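Local coordinates for protein glutamine cyclotransferase (Xanthomonas campestris, PDB 3MBR) that probably catalyses the cyclisation of N-terminal glutamine to pyroglutamate on peptides and proteins, and binds a calcium ion at the centre of its beta-propeller, at residues T23-L33 / L206-E214. The protein carries 1 engineered substitution. Numbering follows the deposited sequence.
Sequences TEGLFYLRGHL and LNGIAFDAE. With CA (calcium ion), chain B.
Tyr28 lays one face of its ring on the side chain of Asp212: the CB of Asp212 sits 3.6 Å from the ring centroid in a CH-pi contact, displaced toward the rim. The two side chains run the same way, and the carboxylate plane lies only 12° from the ring, so CG of Asp212 stacks against CE1 of Tyr28 at 3.3 Å. Both have CG anti to the backbone N, which carries them alongside each other. A salt bridge from Arg217 to OD1 of Asp212 ties down the carboxylate. Deeper in, the methyl of Ala210 touches CD2 of Leu26, with its CB 3.7 Å away, and CD2 of Leu33, and also rests on the backbone of Phe27. Gly208 lets the chains close up further, its CA 3.5 Å from Leu26 CB. Asn207, in a classic beta bulge with Gly208 opposite Thr221, turns its amide 77° from the Glu24 carboxylate, which is salt-bridged to Lys223. Strands 25-29 and 206-212 run nearly parallel, 15° apart, yet no clear direct hydrogen bond joins their backbones. Water 1 bridges them instead, accepting from Tyr28 N and donating to Phe211 O at 2.8 Å; water 2 donates to Phe211 O and, weakly, to Tyr28 O. Calcium links them too: the carbonyl oxygens Leu26 O and Ile209 O each bind it at 2.3 Å and approach each other to 3.1 Å, a closeness the cation would offset. Water 3, Glu154, Leu155 and Glu156 complete its shell. Two innermost strands of neighbouring blades thus meet side by side around a central metal, as befits a beta-propeller with calcium in its axial channel.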
ATOM      1  N   THR A  23      -2.187   7.296  -7.090  1.00 16.57           N
ATOM      2  CA  THR A  23      -2.278   6.340  -5.971  1.00 15.52           C
ATOM      3  C   THR A  23      -1.100   6.459  -5.011  1.00 16.04           C
ATOM      4  O   THR A  23       0.045   6.412  -5.425  1.00 16.83           O
ATOM      5  CB  THR A  23      -2.264   4.924  -6.551  1.00 17.03           C
ATOM      6  OG1 THR A  23      -3.255   4.882  -7.605  1.00 18.44           O
ATOM      7  CG2 THR A  23      -2.538   3.902  -5.496  1.00 17.46           C
ATOM      8  N   GLU A  24      -1.434   6.547  -3.717  1.00 16.15           N
ATOM      9  CA  GLU A  24      -0.433   6.535  -2.647  1.00 17.32           C
ATOM     10  C   GLU A  24      -0.649   5.413  -1.703  1.00 17.75           C
ATOM     11  O   GLU A  24       0.129   5.258  -0.751  1.00 23.84           O
ATOM     12  CB  GLU A  24      -0.457   7.887  -1.911  1.00 20.66           C
ATOM     13  CG  GLU A  24       0.119   9.036  -2.721  1.00 24.06           C
ATOM     14  CD  GLU A  24       1.644   9.041  -3.115  1.00 30.36           C
ATOM     15  OE1 GLU A  24       2.395   8.222  -2.775  1.00 35.47           O
ATOM     16  OE2 GLU A  24       2.081  10.004  -3.848  1.00 40.60           O
ATOM     17  N   GLY A  25      -1.687   4.603  -1.859  1.00 17.55           N
ATOM     18  CA  GLY A  25      -1.947   3.455  -0.965  1.00 16.31           C
ATOM     19  C   GLY A  25      -3.302   2.898  -1.293  1.00 16.17           C
ATOM     20  O   GLY A  25      -4.165   3.621  -1.899  1.00 16.37           O
ATOM     21  N   LEU A  26      -3.532   1.641  -0.951  1.00 16.08           N
ATOM     22  CA  LEU A  26      -4.801   1.004  -1.340  1.00 15.38           C
ATOM     23  C   LEU A  26      -5.130  -0.099  -0.344  1.00 15.26           C
ATOM     24  O   LEU A  26      -4.207  -0.802   0.140  1.00 17.38           O
ATOM     25  CB  LEU A  26      -4.581   0.345  -2.739  1.00 15.78           C
ATOM     26  CG  LEU A  26      -5.825  -0.170  -3.482  1.00 15.06           C
ATOM     27  CD1 LEU A  26      -6.634   0.948  -4.079  1.00 18.07           C
ATOM     28  CD2 LEU A  26      -5.343  -1.142  -4.595  1.00 17.28           C
ATOM     29  N   PHE A  27      -6.427  -0.251  -0.041  1.00 15.88           N
ATOM     30  CA  PHE A  27      -6.835  -1.464   0.712  1.00 16.26           C
ATOM     31  C   PHE A  27      -8.209  -1.861   0.289  1.00 16.25           C
ATOM     32  O   PHE A  27      -8.895  -1.059  -0.435  1.00 17.85           O
ATOM     33  CB  PHE A  27      -6.689  -1.317   2.227  1.00 16.44           C
ATOM     34  CG  PHE A  27      -7.597  -0.301   2.860  1.00 17.53           C
ATOM     35  CD1 PHE A  27      -8.931  -0.617   3.144  1.00 17.65           C
ATOM     36  CD2 PHE A  27      -7.112   0.967   3.247  1.00 17.58           C
ATOM     37  CE1 PHE A  27      -9.813   0.330   3.804  1.00 18.84           C
ATOM     38  CE2 PHE A  27      -8.012   1.903   3.890  1.00 19.50           C
ATOM     39  CZ  PHE A  27      -9.332   1.565   4.178  1.00 18.98           C
ATOM     40  N   TYR A  28      -8.682  -3.006   0.660  1.00 16.85           N
ATOM     41  CA  TYR A  28      -9.995  -3.469   0.265  1.00 16.46           C
ATOM     42  C   TYR A  28     -10.765  -3.746   1.558  1.00 17.97           C
ATOM     43  O   TYR A  28     -10.258  -4.330   2.545  1.00 21.36           O
ATOM     44  CB  TYR A  28      -9.834  -4.792  -0.491  1.00 19.16           C
ATOM     45  CG  TYR A  28     -11.121  -5.497  -0.829  1.00 20.73           C
ATOM     46  CD1 TYR A  28     -11.756  -6.280   0.111  1.00 22.77           C
ATOM     47  CD2 TYR A  28     -11.719  -5.319  -2.035  1.00 22.08           C
ATOM     48  CE1 TYR A  28     -12.946  -6.958  -0.144  1.00 26.22           C
ATOM     49  CE2 TYR A  28     -12.930  -6.012  -2.335  1.00 25.70           C
ATOM     50  CZ  TYR A  28     -13.503  -6.805  -1.354  1.00 25.57           C
ATOM     51  OH  TYR A  28     -14.672  -7.515  -1.643  1.00 31.62           O
ATOM     52  N   LEU A  29     -12.031  -3.371   1.539  1.00 19.33           N
ATOM     53  CA  LEU A  29     -12.825  -3.677   2.714  1.00 23.17           C
ATOM     54  C   LEU A  29     -14.301  -3.810   2.357  1.00 25.73           C
ATOM     55  O   LEU A  29     -14.835  -2.877   1.733  1.00 25.64           O
ATOM     56  CB  LEU A  29     -12.643  -2.510   3.778  1.00 24.88           C
ATOM     57  CG  LEU A  29     -13.513  -2.724   5.035  1.00 28.64           C
ATOM     58  CD1 LEU A  29     -12.971  -3.906   5.698  1.00 32.53           C
ATOM     59  CD2 LEU A  29     -13.323  -1.389   5.893  1.00 29.63           C
ATOM     60  N   ARG A  30     -14.919  -4.958   2.722  1.00 27.92           N
ATOM     61  CA  ARG A  30     -16.394  -5.150   2.542  1.00 32.96           C
ATOM     62  C   ARG A  30     -16.819  -4.779   1.110  1.00 32.34           C
ATOM     63  O   ARG A  30     -17.842  -4.083   0.873  1.00 37.20           O
ATOM     64  CB  ARG A  30     -17.173  -4.231   3.516  1.00 36.42           C
ATOM     65  CG  ARG A  30     -17.709  -4.695   4.869  1.00 47.93           C
ATOM     66  CD  ARG A  30     -16.743  -5.186   5.932  1.00 54.61           C
ATOM     67  NE  ARG A  30     -16.323  -4.297   7.066  1.00 58.32           N
ATOM     68  CZ  ARG A  30     -16.602  -3.003   7.274  1.00 55.30           C
ATOM     69  NH1 ARG A  30     -17.382  -2.300   6.464  1.00 53.43           N
ATOM     70  NH2 ARG A  30     -16.077  -2.405   8.324  1.00 58.49           N
ATOM     71  N   GLY A  31     -16.085  -5.232   0.138  1.00 33.05           N
ATOM     72  CA  GLY A  31     -16.468  -5.113  -1.230  1.00 33.71           C
ATOM     73  C   GLY A  31     -16.052  -3.837  -1.926  1.00 32.44           C
ATOM     74  O   GLY A  31     -16.233  -3.716  -3.131  1.00 37.75           O
ATOM     75  N   HIS A  32     -15.390  -2.893  -1.233  1.00 28.03           N
ATOM     76  CA  HIS A  32     -14.942  -1.663  -1.876  1.00 24.85           C
ATOM     77  C   HIS A  32     -13.458  -1.485  -1.703  1.00 22.53           C
ATOM     78  O   HIS A  32     -12.810  -2.026  -0.755  1.00 23.46           O
ATOM     79  CB  HIS A  32     -15.614  -0.418  -1.264  1.00 27.06           C
ATOM     80  CG  HIS A  32     -17.097  -0.428  -1.407  1.00 32.68           C
ATOM     81  ND1 HIS A  32     -17.928  -0.668  -0.342  1.00 36.72           N
ATOM     82  CD2 HIS A  32     -17.881  -0.284  -2.492  1.00 37.34           C
ATOM     83  CE1 HIS A  32     -19.191  -0.628  -0.756  1.00 38.24           C
ATOM     84  NE2 HIS A  32     -19.188  -0.423  -2.065  1.00 38.51           N
ATOM     85  N   LEU A  33     -12.897  -0.760  -2.646  1.00 20.39           N
ATOM     86  CA  LEU A  33     -11.530  -0.323  -2.481  1.00 20.05           C
ATOM     87  C   LEU A  33     -11.469   1.044  -1.832  1.00 19.59           C
ATOM     88  O   LEU A  33     -12.411   1.860  -1.984  1.00 22.24           O
ATOM     89  CB  LEU A  33     -10.830  -0.196  -3.861  1.00 20.55           C
ATOM     90  CG  LEU A  33     -10.687  -1.538  -4.592  1.00 22.17           C
ATOM     91  CD1 LEU A  33     -10.433  -1.348  -6.096  1.00 26.73           C
ATOM     92  CD2 LEU A  33      -9.571  -2.278  -3.934  1.00 22.71           C
ATOM     93  N   LEU A 206       3.722   1.422  -9.657  1.00 21.67           N
ATOM     94  CA  LEU A 206       2.802   0.614  -8.817  1.00 19.57           C
ATOM     95  C   LEU A 206       2.794   1.250  -7.440  1.00 19.30           C
ATOM     96  O   LEU A 206       3.875   1.618  -6.905  1.00 21.01           O
ATOM     97  CB  LEU A 206       3.309  -0.854  -8.778  1.00 21.38           C
ATOM     98  CG  LEU A 206       2.262  -1.903  -8.300  1.00 22.71           C
ATOM     99  CD1 LEU A 206       2.595  -3.317  -8.800  1.00 25.62           C
ATOM    100  CD2 LEU A 206       2.090  -1.993  -6.806  1.00 24.59           C
ATOM    101  N   ASN A 207       1.628   1.413  -6.865  1.00 17.15           N
ATOM    102  CA  ASN A 207       1.589   2.101  -5.580  1.00 16.41           C
ATOM    103  C   ASN A 207       0.395   1.665  -4.770  1.00 15.73           C
ATOM    104  O   ASN A 207       0.104   2.257  -3.725  1.00 18.28           O
ATOM    105  CB  ASN A 207       1.611   3.619  -5.772  1.00 17.84           C
ATOM    106  CG  ASN A 207       2.364   4.304  -4.738  1.00 20.36           C
ATOM    107  OD1 ASN A 207       3.108   5.207  -5.126  1.00 29.31           O
ATOM    108  ND2 ASN A 207       2.094   4.052  -3.479  1.00 27.51           N
ATOM    109  N   GLY A 208      -0.343   0.636  -5.196  1.00 15.71           N
ATOM    110  CA  GLY A 208      -1.524   0.200  -4.443  1.00 16.08           C
ATOM    111  C   GLY A 208      -1.540  -1.317  -4.470  1.00 15.30           C
ATOM    112  O   GLY A 208      -1.516  -1.881  -5.600  1.00 16.19           O
ATOM    113  N   ILE A 209      -1.542  -1.954  -3.328  1.00 14.69           N
ATOM    114  CA  ILE A 209      -1.653  -3.404  -3.233  1.00 15.29           C
ATOM    115  C   ILE A 209      -2.774  -3.654  -2.229  1.00 14.53           C
ATOM    116  O   ILE A 209      -2.630  -3.204  -1.069  1.00 16.18           O
ATOM    117  CB  ILE A 209      -0.347  -4.088  -2.751  1.00 15.60           C
ATOM    118  CG1 ILE A 209       0.822  -3.722  -3.696  1.00 16.84           C
ATOM    119  CG2 ILE A 209      -0.617  -5.590  -2.707  1.00 16.99           C
ATOM    120  CD1 ILE A 209       2.184  -4.092  -3.081  1.00 19.45           C
ATOM    121  N   ALA A 210      -3.844  -4.323  -2.617  1.00 14.95           N
ATOM    122  CA  ALA A 210      -4.962  -4.526  -1.706  1.00 14.71           C
ATOM    123  C   ALA A 210      -5.390  -6.017  -1.668  1.00 15.86           C
ATOM    124  O   ALA A 210      -5.568  -6.598  -2.730  1.00 19.19           O
ATOM    125  CB  ALA A 210      -6.164  -3.670  -2.073  1.00 16.60           C
ATOM    126  N   PHE A 211      -5.629  -6.576  -0.521  1.00 16.23           N
ATOM    127  CA  PHE A 211      -6.008  -7.950  -0.422  1.00 17.45           C
ATOM    128  C   PHE A 211      -7.417  -8.070   0.161  1.00 18.03           C
ATOM    129  O   PHE A 211      -7.753  -7.439   1.212  1.00 18.66           O
ATOM    130  CB  PHE A 211      -5.005  -8.678   0.487  1.00 18.41           C
ATOM    131  CG  PHE A 211      -5.274 -10.128   0.579  1.00 18.73           C
ATOM    132  CD1 PHE A 211      -5.295 -10.927  -0.550  1.00 20.61           C
ATOM    133  CD2 PHE A 211      -5.479 -10.726   1.827  1.00 22.61           C
ATOM    134  CE1 PHE A 211      -5.517 -12.313  -0.475  1.00 22.99           C
ATOM    135  CE2 PHE A 211      -5.657 -12.150   1.920  1.00 23.19           C
ATOM    136  CZ  PHE A 211      -5.703 -12.902   0.780  1.00 23.33           C
ATOM    137  N   ASP A 212      -8.275  -8.793  -0.556  1.00 18.30           N
ATOM    138  CA  ASP A 212      -9.623  -9.158  -0.087  1.00 20.10           C
ATOM    139  C   ASP A 212      -9.464 -10.513   0.578  1.00 22.13           C
ATOM    140  O   ASP A 212      -9.365 -11.519  -0.124  1.00 21.35           O
ATOM    141  CB  ASP A 212     -10.518  -9.237  -1.328  1.00 19.22           C
ATOM    142  CG  ASP A 212     -11.854  -9.928  -1.065  1.00 21.36           C
ATOM    143  OD1 ASP A 212     -12.608 -10.077  -2.061  1.00 22.21           O
ATOM    144  OD2 ASP A 212     -12.170 -10.314   0.081  1.00 23.18           O
ATOM    145  N   ALA A 213      -9.389 -10.530   1.939  1.00 24.04           N
ATOM    146  CA  ALA A 213      -9.136 -11.803   2.551  1.00 25.36           C
ATOM    147  C   ALA A 213     -10.317 -12.734   2.511  1.00 27.99           C
ATOM    148  O   ALA A 213     -10.117 -13.974   2.534  1.00 31.23           O
ATOM    149  CB  ALA A 213      -8.623 -11.639   4.009  1.00 27.86           C
ATOM    150  N   GLU A 214     -11.535 -12.173   2.424  1.00 27.83           N
ATOM    151  CA  GLU A 214     -12.703 -13.085   2.444  1.00 29.19           C
ATOM    152  C   GLU A 214     -12.727 -14.004   1.203  1.00 28.51           C
ATOM    153  O   GLU A 214     -13.132 -15.168   1.240  1.00 31.90           O
ATOM    154  CB  GLU A 214     -13.958 -12.225   2.523  1.00 30.87           C
ATOM    155  CG  GLU A 214     -15.245 -13.035   2.471  1.00 37.28           C
ATOM    156  CD  GLU A 214     -16.497 -12.209   2.582  1.00 46.45           C
ATOM    157  OE1 GLU A 214     -17.610 -12.845   2.484  1.00 52.73           O
ATOM    158  OE2 GLU A 214     -16.382 -10.963   2.786  1.00 51.01           O
TER
HETATM  159 CA    CA B 300      -2.209  -1.778   0.713  1.00 20.79          CA
HETATM  160  O   HOH W   1      -6.980  -4.866   2.103  1.00 16.11           O
HETATM  161  O   HOH W   2     -10.049  -7.519   3.487  1.00 36.20           O
HETATM  162  O   HOH W   3      -2.547  -0.548   2.776  1.00 18.99           O